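Local coordinates for protein SidF, inhibitor of growth family, member 3 (Legionella pneumophila subsp. pneumophila, PDB 4FYE) that removes phosphate from phosphoinositide lipids, probably acting as a phosphatidylinositol-3,4,5-trisphosphate 3-phosphatase, at residues A[247-252]-A[262-267]; A[415-420]-A[626-631]; A[642-647]-A[655-660]; A[650-655]-A[717-722]; A[695-700]-A[726-731]. The protein carries 1 engineered substitution. All coordinates share one frame; numbering follows the deposited sequence.

Contact 1 (A[247-252]-A[262-267]); sequences ARMIAG and IHHDSF
A classic beta bulge shifts the antiparallel register of these hairpin strands by one residue: His263 and His264 both face Ala251, whose O accepts from both of their backbone N-H groups. The shorter bond, from His263 N to Ala251 O, is 2.8 Å. Beyond the bulge the pairing is regular, with Met249 and Ser266 a hydrogen-bonded pair and Met249 N to Ser266 O at 2.8 Å. Met249, Ala251, His264 and Ser266 share one face; there Met249 CE comes to the edge of the His264 ring, 3.3 Å from NE2. His264 NE2 and Ser266 OG, 2.6 Å apart, are hydrogen-bonded within the same strand. On the other face, Arg248 bends at chi2 (80°) and meets Asp265 side-on. Its NE reaches Asp265 OD1 at 2.7 Å and its NH2 reaches Asp265 OD2 at 2.8 Å, each oxygen using its syn lone pair, with guanidinium and carboxylate planes 24° apart. Asp265 also forms salt bridges with Arg308 and Arg312, and Arg248 with Asp311, so this buried charge network would favour an ionised Asp265.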
# COMPACT_ATOMS: atom_id res chain seq x y z
N ALA A 247 -0.24 4.41 -4.24
CA ALA A 247 1.06 4.90 -4.56
C ALA A 247 2.05 3.74 -4.68
O ALA A 247 1.88 2.67 -4.04
CB ALA A 247 1.53 5.85 -3.44
N ARG A 248 3.10 3.98 -5.43
CA ARG A 248 4.14 3.03 -5.64
C ARG A 248 5.15 3.40 -4.56
O ARG A 248 5.58 4.57 -4.44
CB ARG A 248 4.75 3.26 -7.03
CG ARG A 248 5.96 2.38 -7.35
CD ARG A 248 5.45 0.96 -7.78
NE ARG A 248 6.57 0.24 -8.32
CZ ARG A 248 6.96 0.34 -9.58
NH1 ARG A 248 6.25 1.07 -10.43
NH2 ARG A 248 8.07 -0.29 -9.99
N MET A 249 5.55 2.40 -3.80
CA MET A 249 6.48 2.59 -2.70
C MET A 249 7.85 1.98 -3.06
O MET A 249 7.97 0.78 -3.32
CB MET A 249 5.93 1.92 -1.47
CG MET A 249 6.84 1.99 -0.27
SD MET A 249 5.87 1.71 1.25
CE MET A 249 6.00 -0.05 1.26
N ILE A 250 8.86 2.84 -3.10
CA ILE A 250 10.20 2.43 -3.40
C ILE A 250 11.12 2.84 -2.24
O ILE A 250 11.04 3.95 -1.75
CB ILE A 250 10.69 3.19 -4.58
CG1 ILE A 250 9.66 3.17 -5.70
CG2 ILE A 250 12.03 2.61 -5.01
CD1 ILE A 250 9.63 1.85 -6.43
N ALA A 251 12.03 1.96 -1.84
CA ALA A 251 13.00 2.29 -0.81
C ALA A 251 14.33 1.78 -1.30
O ALA A 251 14.40 0.73 -1.91
CB ALA A 251 12.62 1.61 0.49
N GLY A 252 15.39 2.53 -1.06
CA GLY A 252 16.67 1.99 -1.36
C GLY A 252 17.85 2.78 -0.86
O GLY A 252 17.70 3.62 0.07
N ILE A 262 17.78 -0.50 -5.36
CA ILE A 262 16.43 -0.48 -4.89
C ILE A 262 16.27 -1.70 -4.01
O ILE A 262 16.48 -2.79 -4.49
CB ILE A 262 15.45 -0.47 -6.08
CG1 ILE A 262 15.50 0.92 -6.78
CG2 ILE A 262 14.03 -0.66 -5.60
CD1 ILE A 262 14.60 1.04 -7.99
N HIS A 263 15.92 -1.52 -2.73
CA HIS A 263 15.75 -2.67 -1.81
C HIS A 263 14.29 -3.04 -1.61
O HIS A 263 14.00 -4.08 -1.04
CB HIS A 263 16.40 -2.43 -0.42
CG HIS A 263 17.77 -1.81 -0.49
ND1 HIS A 263 18.86 -2.47 -0.99
CD2 HIS A 263 18.22 -0.54 -0.13
CE1 HIS A 263 19.93 -1.67 -0.94
NE2 HIS A 263 19.55 -0.48 -0.43
N HIS A 264 13.37 -2.21 -2.07
CA HIS A 264 11.95 -2.53 -1.95
C HIS A 264 11.14 -1.78 -2.97
O HIS A 264 11.34 -0.56 -3.21
CB HIS A 264 11.43 -2.24 -0.55
CG HIS A 264 9.97 -2.54 -0.36
ND1 HIS A 264 9.50 -3.79 -0.22
CD2 HIS A 264 8.87 -1.70 -0.25
CE1 HIS A 264 8.18 -3.78 -0.05
NE2 HIS A 264 7.78 -2.49 -0.06
N ASP A 265 10.17 -2.48 -3.53
CA ASP A 265 9.32 -1.99 -4.58
C ASP A 265 7.92 -2.68 -4.46
O ASP A 265 7.78 -3.87 -4.78
CB ASP A 265 10.00 -2.28 -5.91
CG ASP A 265 9.15 -1.80 -7.11
OD1 ASP A 265 7.90 -1.63 -6.95
OD2 ASP A 265 9.75 -1.56 -8.20
N SER A 266 6.92 -1.96 -3.97
CA SER A 266 5.60 -2.52 -3.79
C SER A 266 4.59 -1.39 -3.82
O SER A 266 4.92 -0.26 -4.28
CB SER A 266 5.51 -3.31 -2.49
OG SER A 266 5.49 -2.51 -1.31
N PHE A 267 3.38 -1.67 -3.35
CA PHE A 267 2.33 -0.66 -3.41
C PHE A 267 1.84 -0.27 -2.04
O PHE A 267 1.59 -1.11 -1.15
CB PHE A 267 1.11 -1.15 -4.24
CG PHE A 267 1.33 -1.12 -5.72
CD1 PHE A 267 1.38 0.11 -6.41
CD2 PHE A 267 1.48 -2.32 -6.44
CE1 PHE A 267 1.60 0.17 -7.78
CE2 PHE A 267 1.68 -2.29 -7.83
CZ PHE A 267 1.79 -1.04 -8.49

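Contact 2 (A[415-420]-A[626-631]); sequences SSWGVN and KLQTLM
One direct hydrogen bond joins the segments: Gln628 NE2 donates to Trp417 O over 2.8 Å, with an N-H...O angle of 156°. The acceptor lies near the plane of the Gln628 amide, whereas NE2 stands well above the Trp417 carbonyl plane. A bend at chi2 (92°) turns the amide of Gln628 toward the loop. A water accepts from the same nitrogen, Gln628 NE2, at 2.9 Å, so the amide group is engaged by both a carbonyl and a water. Gln628 OE1 receives a weak bond from Leu627 N within the helix.

The apolar part is a CH-pi contact. Leu627 CD2 sits over one face of the Trp417 indole, 3.6 Å from the centroid of the six-membered ring and 14° off its normal. Met631 CG, one helical turn on, approaches Trp417 CZ3 at 4.1 Å. Val419 CG2 lies 3.7 Å from Gln628 NE2.

The end of strand 402-416 and the loop after it are thus docked on helix 626-637. The Trp618 ring meets that of Trp417, helix 438-458 touches Trp417 and Met631, helix 590-614 packs on Leu627 and Met631, and Leu656 of helix 652-668 lies against Gln628.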
# COMPACT_ATOMS: atom_id res chain seq x y z
N SER A 415 -4.74 -12.23 1.87
CA SER A 415 -4.86 -12.59 3.31
C SER A 415 -5.52 -11.49 4.11
O SER A 415 -5.52 -10.35 3.71
CB SER A 415 -3.50 -12.92 3.94
OG SER A 415 -2.58 -11.85 3.84
N SER A 416 -6.08 -11.79 5.26
CA SER A 416 -6.71 -10.72 5.99
C SER A 416 -6.57 -10.99 7.46
O SER A 416 -7.31 -11.80 8.02
CB SER A 416 -8.15 -10.65 5.59
OG SER A 416 -8.74 -9.57 6.26
N TRP A 417 -5.59 -10.35 8.10
CA TRP A 417 -5.40 -10.60 9.52
C TRP A 417 -5.33 -9.29 10.18
O TRP A 417 -4.41 -8.49 9.89
CB TRP A 417 -4.08 -11.28 9.78
CG TRP A 417 -3.98 -12.74 9.48
CD1 TRP A 417 -4.57 -13.81 10.17
CD2 TRP A 417 -3.14 -13.37 8.46
NE1 TRP A 417 -4.20 -15.01 9.62
CE2 TRP A 417 -3.33 -14.82 8.60
CE3 TRP A 417 -2.29 -12.90 7.50
CZ2 TRP A 417 -2.69 -15.73 7.79
CZ3 TRP A 417 -1.64 -13.81 6.67
CH2 TRP A 417 -1.85 -15.19 6.79
N GLY A 418 -6.23 -9.10 11.16
CA GLY A 418 -6.49 -7.79 11.75
C GLY A 418 -5.37 -7.27 12.62
O GLY A 418 -4.50 -8.05 13.10
N VAL A 419 -5.41 -5.96 12.90
CA VAL A 419 -4.37 -5.38 13.69
C VAL A 419 -4.92 -4.48 14.85
O VAL A 419 -4.20 -4.10 15.78
CB VAL A 419 -3.49 -4.70 12.60
CG1 VAL A 419 -3.69 -3.27 12.50
CG2 VAL A 419 -2.11 -5.30 12.40
N ASN A 420 -6.20 -4.11 14.80
CA ASN A 420 -6.71 -3.18 15.81
C ASN A 420 -7.14 -3.98 17.06
O ASN A 420 -6.79 -5.12 17.24
CB ASN A 420 -7.87 -2.35 15.25
CG ASN A 420 -9.10 -3.22 15.00
OD1 ASN A 420 -10.11 -2.78 14.43
ND2 ASN A 420 -9.02 -4.47 15.44
N LYS A 626 3.50 -8.88 12.63
CA LYS A 626 4.61 -9.72 12.14
C LYS A 626 4.20 -10.70 11.00
O LYS A 626 4.99 -10.94 10.06
CB LYS A 626 5.22 -10.55 13.26
CG LYS A 626 5.72 -9.74 14.42
CD LYS A 626 6.81 -10.55 15.11
CE LYS A 626 7.27 -9.83 16.38
NZ LYS A 626 8.18 -10.82 17.03
N LEU A 627 2.97 -11.21 11.06
CA LEU A 627 2.61 -12.31 10.18
C LEU A 627 2.32 -11.68 8.84
O LEU A 627 2.84 -12.14 7.82
CB LEU A 627 1.45 -13.16 10.71
CG LEU A 627 0.82 -14.20 9.74
CD1 LEU A 627 1.85 -15.19 9.21
CD2 LEU A 627 -0.34 -14.93 10.45
N GLN A 628 1.60 -10.56 8.87
CA GLN A 628 1.29 -9.76 7.69
C GLN A 628 2.59 -9.31 7.04
O GLN A 628 2.77 -9.43 5.81
CB GLN A 628 0.39 -8.60 8.12
CG GLN A 628 -0.91 -9.02 8.85
CD GLN A 628 -0.79 -9.09 10.38
OE1 GLN A 628 0.21 -9.51 10.90
NE2 GLN A 628 -1.84 -8.75 11.09
N THR A 629 3.54 -8.86 7.87
CA THR A 629 4.84 -8.40 7.32
C THR A 629 5.61 -9.53 6.69
O THR A 629 6.19 -9.33 5.62
CB THR A 629 5.74 -7.79 8.40
OG1 THR A 629 5.06 -6.69 8.97
CG2 THR A 629 7.06 -7.27 7.79
N LEU A 630 5.54 -10.72 7.30
CA LEU A 630 6.31 -11.85 6.84
C LEU A 630 5.79 -12.24 5.52
O LEU A 630 6.54 -12.32 4.53
CB LEU A 630 6.27 -12.99 7.83
CG LEU A 630 7.14 -12.57 9.02
CD1 LEU A 630 6.94 -13.37 10.33
CD2 LEU A 630 8.59 -12.56 8.57
N MET A 631 4.49 -12.41 5.45
CA MET A 631 3.87 -12.83 4.19
C MET A 631 4.06 -11.76 3.11
O MET A 631 4.31 -12.09 1.94
CB MET A 631 2.41 -13.19 4.41
CG MET A 631 2.22 -14.32 5.41
SD MET A 631 3.04 -15.75 4.68
CE MET A 631 1.67 -16.67 4.04
O HOH W 1 -1.54 -9.10 13.96

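Contact 3 (A[642-647]-A[655-660]); sequences NTKGSK and RLAQKI. Engineered in segment 642-647: Ser646 (natural residue Cys). With PO4 (phosphate ion), chain B.
Lys644 reaches from strand 641-645 across one side of helix 652-668, its aliphatic chain lying on three helical side chains. CB starts the path 3.9 Å from Leu656 CD2. With chi1 at 46°, CG takes the crowded position between the backbone N and the carbonyl carbon, and the chain then runs extended. Lys644 and Ile660 reach toward each other, CD coming to 3.6 Å from Ile660 CD1, and CE lies 3.8 Å from Ile660 CD1 and 4.0 Å from Ala657 CB. A bend at chi4 (-67°) then turns NZ back toward its own strand, where it donates to Asn642 OD1 at 2.5 Å from above the plane of that carbonyl. Ser266 OG and Phe267 O also bond NZ, so three oxygens surround this buried ammonium group.

Strand, loop and helix have the layout of a CX5R phosphatase P-loop: Ser646, an engineered replacement of the natural Cys, lies in the loop linking strand to helix, and the Arg six positions on opens the helix. A bound phosphate ion occupies the loop. Ser646 OG donates to phosphate O4 over a very short 2.5 Å, and Lys647 N to phosphate O2 at 2.8 Å. Ser646 OG is also bonded to Gly653 N in the first turn of the helix.

Asn642 adds a looser touch, its OD1 4.1 Å from Ile660 CD1. Ile660 packs on His264 of the neighbouring strand 260-268.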
# COMPACT_ATOMS: atom_id res chain seq x y z
N ASN A 642 3.05 -6.57 -4.15
CA ASN A 642 2.34 -6.54 -2.84
C ASN A 642 1.49 -5.24 -2.62
O ASN A 642 2.04 -4.12 -2.53
CB ASN A 642 3.32 -6.82 -1.68
CG ASN A 642 2.73 -6.47 -0.30
OD1 ASN A 642 3.18 -5.51 0.34
ND2 ASN A 642 1.69 -7.19 0.13
N THR A 643 0.16 -5.40 -2.61
CA THR A 643 -0.81 -4.32 -2.25
C THR A 643 -1.24 -4.52 -0.76
O THR A 643 -1.27 -5.64 -0.26
CB THR A 643 -2.08 -4.39 -3.12
OG1 THR A 643 -2.68 -5.72 -2.99
CG2 THR A 643 -1.74 -4.21 -4.65
N LYS A 644 -1.63 -3.43 -0.09
CA LYS A 644 -1.82 -3.41 1.34
C LYS A 644 -2.65 -2.18 1.75
O LYS A 644 -2.62 -1.11 1.10
CB LYS A 644 -0.50 -3.49 2.14
CG LYS A 644 0.55 -2.57 1.64
CD LYS A 644 1.88 -2.92 2.30
CE LYS A 644 3.07 -2.30 1.57
NZ LYS A 644 3.16 -2.97 0.23
N GLY A 645 -3.43 -2.38 2.82
CA GLY A 645 -4.65 -1.63 2.93
C GLY A 645 -5.59 -1.91 4.11
O GLY A 645 -5.72 -3.03 4.74
N SER A 646 -6.31 -0.83 4.33
CA SER A 646 -7.18 -0.66 5.44
C SER A 646 -8.23 0.15 4.66
O SER A 646 -8.17 0.15 3.42
CB SER A 646 -6.40 0.12 6.53
OG SER A 646 -5.62 1.30 6.10
N LYS A 647 -9.15 0.83 5.35
CA LYS A 647 -10.27 1.50 4.66
C LYS A 647 -9.75 2.61 3.75
O LYS A 647 -9.84 2.48 2.54
CB LYS A 647 -11.38 1.99 5.63
CG LYS A 647 -12.61 2.54 4.92
CD LYS A 647 -13.82 2.65 5.84
CE LYS A 647 -15.07 2.16 5.10
NZ LYS A 647 -16.41 2.67 5.53
N ARG A 655 1.12 1.63 8.76
CA ARG A 655 1.94 0.99 9.76
C ARG A 655 2.44 -0.39 9.27
O ARG A 655 3.56 -0.80 9.57
CB ARG A 655 1.22 0.80 11.10
CG ARG A 655 0.51 1.95 11.81
CD ARG A 655 1.10 3.36 12.07
NE ARG A 655 2.38 3.47 12.64
CZ ARG A 655 2.78 4.28 13.65
NH1 ARG A 655 1.99 5.08 14.32
NH2 ARG A 655 4.08 4.27 14.00
N LEU A 656 1.62 -1.13 8.51
CA LEU A 656 2.11 -2.32 7.91
C LEU A 656 3.23 -1.91 6.90
O LEU A 656 4.31 -2.55 6.89
CB LEU A 656 0.97 -3.08 7.23
CG LEU A 656 1.47 -4.35 6.56
CD1 LEU A 656 2.04 -5.47 7.50
CD2 LEU A 656 0.33 -4.81 5.71
N ALA A 657 3.01 -0.86 6.08
CA ALA A 657 4.08 -0.46 5.12
C ALA A 657 5.39 -0.11 5.85
O ALA A 657 6.50 -0.41 5.35
CB ALA A 657 3.62 0.69 4.21
N GLN A 658 5.27 0.45 7.07
CA GLN A 658 6.43 0.83 7.87
C GLN A 658 7.19 -0.42 8.32
O GLN A 658 8.42 -0.45 8.32
CB GLN A 658 5.97 1.59 9.15
CG GLN A 658 7.05 1.70 10.25
CD GLN A 658 6.68 2.52 11.56
OE1 GLN A 658 7.48 2.55 12.53
NE2 GLN A 658 5.51 3.12 11.61
N LYS A 659 6.47 -1.44 8.77
CA LYS A 659 7.10 -2.71 9.14
C LYS A 659 7.80 -3.33 7.91
O LYS A 659 8.93 -3.83 8.01
CB LYS A 659 5.99 -3.62 9.69
CG LYS A 659 6.10 -3.99 11.15
CD LYS A 659 5.95 -2.86 12.11
CE LYS A 659 6.03 -3.34 13.58
NZ LYS A 659 7.38 -3.25 14.27
N ILE A 660 7.20 -3.28 6.73
CA ILE A 660 7.81 -4.01 5.60
C ILE A 660 8.99 -3.21 5.08
O ILE A 660 10.03 -3.80 4.77
CB ILE A 660 6.79 -4.14 4.45
CG1 ILE A 660 5.69 -5.10 4.87
CG2 ILE A 660 7.46 -4.62 3.18
CD1 ILE A 660 4.38 -4.79 4.19
P PO4 B . -7.50 2.84 8.41
O1 PO4 B . -6.77 2.00 9.47
O2 PO4 B . -8.62 2.04 7.77
O3 PO4 B . -8.16 4.12 8.93
O4 PO4 B . -6.49 3.26 7.32

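Contact 4 (A[650-655]-A[717-722]); sequences NDRGQR and GKFEIQ. With PO4 (phosphate ion), chain B.
Phosphate O1 is gripped by two N-H groups of one residue, the backbone N of Arg652 at 2.9 Å and its side-chain NE at 2.7 Å. Both belong to what has the form of a CX5R phosphatase P-loop, at the point where the loop passes into helix 652-668. A bend at chi3 (-45°) sets the Arg652 guanidinium edge-on to the ion, so that its NH2 also bonds phosphate O2, in plane. Asp651 N donates to phosphate O4 at 3.0 Å, and Ser646 OG and Lys647 N of the same loop also bind the ion.

Asp651 faces two ways. Its OD2 lies 2.4 Å from phosphate O3, so close that an acid group there probably carries a proton. Its OD1 accepts from Lys718 N at 2.7 Å, met from above the carboxylate plane, which ties loop 717-722 to the P-loop. Gly717 CA, at a positive phi, lies against Asn650 O.

Phe719, its CG anti to the backbone N (chi1 176°), lies against the aliphatic parts of two arginines. Arg652 CG comes to 3.7 Å from Phe719 CD1. Arg655, bent at chi2 and chi3 and salt-bridged by NH2 to Asp729, brings its CG to 3.6 Å from Phe719 CD2.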
# COMPACT_ATOMS: atom_id res chain seq x y z
N ASN A 650 -4.79 5.45 5.29
CA ASN A 650 -4.10 6.44 6.09
C ASN A 650 -3.42 5.87 7.34
O ASN A 650 -2.37 6.34 7.74
CB ASN A 650 -5.03 7.59 6.46
CG ASN A 650 -5.29 8.50 5.28
OD1 ASN A 650 -4.42 8.72 4.45
ND2 ASN A 650 -6.50 9.03 5.21
N ASP A 651 -4.07 4.91 7.98
CA ASP A 651 -3.63 4.50 9.30
C ASP A 651 -3.03 3.10 9.44
O ASP A 651 -1.83 2.96 9.53
CB ASP A 651 -4.77 4.71 10.29
CG ASP A 651 -5.53 5.99 10.02
OD1 ASP A 651 -4.95 7.08 10.19
OD2 ASP A 651 -6.71 5.91 9.62
N ARG A 652 -3.87 2.08 9.46
CA ARG A 652 -3.38 0.72 9.69
C ARG A 652 -2.43 0.23 8.61
O ARG A 652 -1.43 -0.40 8.89
CB ARG A 652 -4.55 -0.25 9.83
CG ARG A 652 -5.03 -0.44 11.25
CD ARG A 652 -6.39 -1.10 11.29
NE ARG A 652 -7.31 -0.52 10.32
CZ ARG A 652 -8.57 -0.89 10.18
NH1 ARG A 652 -9.06 -1.85 10.93
NH2 ARG A 652 -9.34 -0.30 9.29
N GLY A 653 -2.77 0.54 7.36
CA GLY A 653 -1.96 0.12 6.18
C GLY A 653 -0.61 0.78 6.14
O GLY A 653 0.40 0.13 5.79
N GLN A 654 -0.55 2.05 6.50
CA GLN A 654 0.74 2.74 6.64
C GLN A 654 1.68 2.09 7.66
O GLN A 654 2.93 2.08 7.47
CB GLN A 654 0.55 4.20 7.13
CG GLN A 654 -0.03 5.13 6.08
CD GLN A 654 0.68 4.91 4.77
OE1 GLN A 654 1.84 5.25 4.61
NE2 GLN A 654 -0.00 4.28 3.83
N ARG A 655 1.12 1.63 8.76
CA ARG A 655 1.94 0.99 9.76
C ARG A 655 2.44 -0.39 9.27
O ARG A 655 3.56 -0.80 9.57
CB ARG A 655 1.22 0.80 11.10
CG ARG A 655 0.51 1.95 11.81
CD ARG A 655 1.10 3.36 12.07
NE ARG A 655 2.38 3.47 12.64
CZ ARG A 655 2.78 4.28 13.65
NH1 ARG A 655 1.99 5.08 14.32
NH2 ARG A 655 4.08 4.27 14.00
N GLY A 717 -1.65 9.60 10.27
CA GLY A 717 -1.62 8.30 10.75
C GLY A 717 -2.31 8.40 12.11
O GLY A 717 -1.78 9.04 13.00
N LYS A 718 -3.43 7.72 12.27
CA LYS A 718 -4.17 7.68 13.53
C LYS A 718 -4.28 6.30 14.17
O LYS A 718 -5.14 6.10 15.01
CB LYS A 718 -5.62 8.11 13.26
CG LYS A 718 -6.14 9.07 14.28
CD LYS A 718 -7.47 8.62 14.86
CE LYS A 718 -7.72 9.25 16.23
NZ LYS A 718 -8.96 8.72 16.87
N PHE A 719 -3.49 5.32 13.73
CA PHE A 719 -3.48 3.97 14.31
C PHE A 719 -3.33 3.91 15.86
O PHE A 719 -2.39 4.47 16.39
CB PHE A 719 -2.35 3.16 13.69
CG PHE A 719 -2.20 1.78 14.32
CD1 PHE A 719 -3.24 0.84 14.22
CD2 PHE A 719 -1.04 1.42 15.03
CE1 PHE A 719 -3.12 -0.41 14.79
CE2 PHE A 719 -0.93 0.16 15.57
CZ PHE A 719 -1.95 -0.75 15.45
N GLU A 720 -4.18 3.17 16.57
CA GLU A 720 -3.97 3.04 18.01
C GLU A 720 -3.00 1.96 18.31
O GLU A 720 -3.31 0.77 18.14
CB GLU A 720 -5.25 2.76 18.71
CG GLU A 720 -6.15 3.97 18.72
CD GLU A 720 -7.55 3.63 19.19
OE1 GLU A 720 -8.50 3.93 18.43
OE2 GLU A 720 -7.69 3.04 20.30
N ILE A 721 -1.81 2.34 18.77
CA ILE A 721 -0.80 1.35 19.05
C ILE A 721 -1.36 0.37 20.10
O ILE A 721 -2.00 0.81 21.05
CB ILE A 721 0.53 2.00 19.45
CG1 ILE A 721 1.11 2.76 18.23
CG2 ILE A 721 1.50 0.94 19.90
CD1 ILE A 721 2.15 3.85 18.58
N GLN A 722 -1.14 -0.94 19.90
CA GLN A 722 -1.68 -1.98 20.76
C GLN A 722 -0.68 -2.43 21.76
O GLN A 722 -1.05 -2.73 22.87
CB GLN A 722 -2.10 -3.22 19.97
CG GLN A 722 -3.37 -2.98 19.14
CD GLN A 722 -4.51 -2.44 19.96
OE1 GLN A 722 -4.85 -1.28 19.85
NE2 GLN A 722 -5.11 -3.28 20.79
P PO4 B . -7.50 2.84 8.41
O1 PO4 B . -6.77 2.00 9.47
O2 PO4 B . -8.62 2.04 7.77
O3 PO4 B . -8.16 4.12 8.93
O4 PO4 B . -6.49 3.26 7.32

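Contact 5 (A[695-700]-A[726-731]); sequences QLDREL and NFADNG
Ala728 and Asp697 bury most of the surface where helix 692-699 meets the loop before helix 733-741. With CG anti to the backbone N (chi1 -158°), Asp697 holds its carboxylate out toward that loop, and its OD2 accepts from Ala728 N at 2.9 Å. The N-H, at an angle of 147°, comes in from above the carboxylate plane rather than within it. Asp697 OD2 also takes a salt bridge from Arg684, so one buried oxygen serves a backbone amide and a charged partner. The methyl CB of Ala728 packs between the two helix residues, 3.8 Å from Asp697 CB and 3.7 Å from Arg698 CG. Arg698, extended from CG to NE, passes alongside and is joined to the loop by a water that accepts from Arg698 NE and donates to Ala728 O, at 2.9 Å from each. Just beyond Ala728, Asp729 OD2 accepts from Gly731 N at 2.9 Å, the side-chain to backbone bond that defines an Asx turn.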
# COMPACT_ATOMS: atom_id res chain seq x y z
N GLN A 695 16.58 3.13 16.08
CA GLN A 695 17.02 4.35 15.44
C GLN A 695 16.48 4.39 13.99
O GLN A 695 16.02 5.44 13.50
CB GLN A 695 18.56 4.48 15.50
CG GLN A 695 19.01 5.87 15.11
CD GLN A 695 20.45 6.00 14.57
OE1 GLN A 695 20.69 6.84 13.69
NE2 GLN A 695 21.40 5.18 15.10
N LEU A 696 16.51 3.24 13.31
CA LEU A 696 15.88 3.15 12.00
C LEU A 696 14.39 3.38 12.16
O LEU A 696 13.77 4.13 11.40
CB LEU A 696 16.10 1.77 11.37
CG LEU A 696 16.25 1.65 9.84
CD1 LEU A 696 15.90 0.27 9.30
CD2 LEU A 696 15.60 2.70 8.96
N ASP A 697 13.80 2.71 13.14
CA ASP A 697 12.37 2.77 13.24
C ASP A 697 11.97 4.27 13.38
O ASP A 697 10.98 4.66 12.86
CB ASP A 697 11.88 1.87 14.41
CG ASP A 697 10.40 1.45 14.28
OD1 ASP A 697 9.86 1.36 13.13
OD2 ASP A 697 9.77 1.17 15.33
N ARG A 698 12.81 5.08 14.03
CA ARG A 698 12.52 6.48 14.25
C ARG A 698 12.41 7.18 12.94
O ARG A 698 11.66 8.14 12.82
CB ARG A 698 13.57 7.14 15.15
CG ARG A 698 13.39 6.76 16.61
CD ARG A 698 14.40 7.44 17.45
NE ARG A 698 14.16 7.21 18.87
CZ ARG A 698 14.98 7.64 19.85
NH1 ARG A 698 16.10 8.29 19.52
NH2 ARG A 698 14.69 7.44 21.16
N GLU A 699 13.02 6.65 11.92
CA GLU A 699 13.04 7.41 10.66
C GLU A 699 11.68 7.31 9.95
O GLU A 699 11.23 8.27 9.31
CB GLU A 699 14.14 6.92 9.72
CG GLU A 699 15.59 7.07 10.18
CD GLU A 699 15.99 8.52 10.36
OE1 GLU A 699 17.09 8.73 10.87
OE2 GLU A 699 15.22 9.46 10.03
N LEU A 700 11.03 6.16 10.11
CA LEU A 700 9.92 5.74 9.24
C LEU A 700 8.59 6.47 9.41
O LEU A 700 7.70 6.35 8.58
CB LEU A 700 9.73 4.24 9.35
CG LEU A 700 11.11 3.58 9.30
CD1 LEU A 700 10.98 2.13 9.71
CD2 LEU A 700 11.67 3.70 7.89
N ASN A 726 6.24 -2.24 20.01
CA ASN A 726 6.21 -2.38 18.53
C ASN A 726 6.63 -1.19 17.70
O ASN A 726 6.92 -1.39 16.51
CB ASN A 726 4.84 -2.83 18.01
CG ASN A 726 4.52 -4.27 18.39
OD1 ASN A 726 5.43 -5.05 18.62
ND2 ASN A 726 3.21 -4.63 18.46
N PHE A 727 6.68 0.03 18.29
CA PHE A 727 7.01 1.21 17.52
C PHE A 727 7.88 2.22 18.28
O PHE A 727 7.71 2.45 19.48
CB PHE A 727 5.70 1.87 17.06
CG PHE A 727 4.91 1.03 16.09
CD1 PHE A 727 5.21 1.04 14.75
CD2 PHE A 727 3.85 0.23 16.53
CE1 PHE A 727 4.48 0.24 13.86
CE2 PHE A 727 3.11 -0.52 15.65
CZ PHE A 727 3.45 -0.54 14.31
N ALA A 728 8.83 2.81 17.56
CA ALA A 728 9.68 3.86 18.09
C ALA A 728 8.86 5.05 18.56
O ALA A 728 9.15 5.66 19.59
CB ALA A 728 10.65 4.30 17.03
N ASP A 729 7.78 5.36 17.85
CA ASP A 729 7.05 6.60 18.16
C ASP A 729 5.84 6.34 19.12
O ASP A 729 5.44 5.23 19.39
CB ASP A 729 6.55 7.25 16.90
CG ASP A 729 5.36 6.52 16.35
OD1 ASP A 729 5.60 5.41 15.83
OD2 ASP A 729 4.19 6.97 16.52
N ASN A 730 5.25 7.40 19.64
CA ASN A 730 4.29 7.26 20.67
C ASN A 730 2.84 7.61 20.19
O ASN A 730 1.97 7.85 21.01
CB ASN A 730 4.71 8.17 21.79
CG ASN A 730 4.70 9.70 21.39
OD1 ASN A 730 4.21 10.10 20.35
ND2 ASN A 730 5.22 10.54 22.29
N GLY A 731 2.65 7.71 18.86
CA GLY A 731 1.34 7.90 18.23
C GLY A 731 0.85 9.34 18.19
O GLY A 731 -0.24 9.59 17.70
O HOH W 2 12.03 5.61 19.94

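How the contacts relate
Contacts 3 and 4 share Arg655 and helix 652-668, their centres about 9 Å apart, and their loop residues together enclose the phosphate ion in what is probably the active-site P-loop. Contact 1 backs onto contact 3, where Lys644 NZ lies 2.8 Å from Phe267 O, but stays about 6 Å at nearest atoms from contact 4. Contact 2 borders the site through Val419 CG1, 3.4 Å from Arg652 CG, the arginine that binds the phosphate. Contact 5 is joined to the same helix by a salt bridge, Arg655 NH2 to Asp729 OD1 at 2.6 Å, and a probable hydrogen bond from Lys659 NZ to Asn726 O at 2.9 Å. Helix 652-668 belongs to contacts 3 and 4 and touches the others.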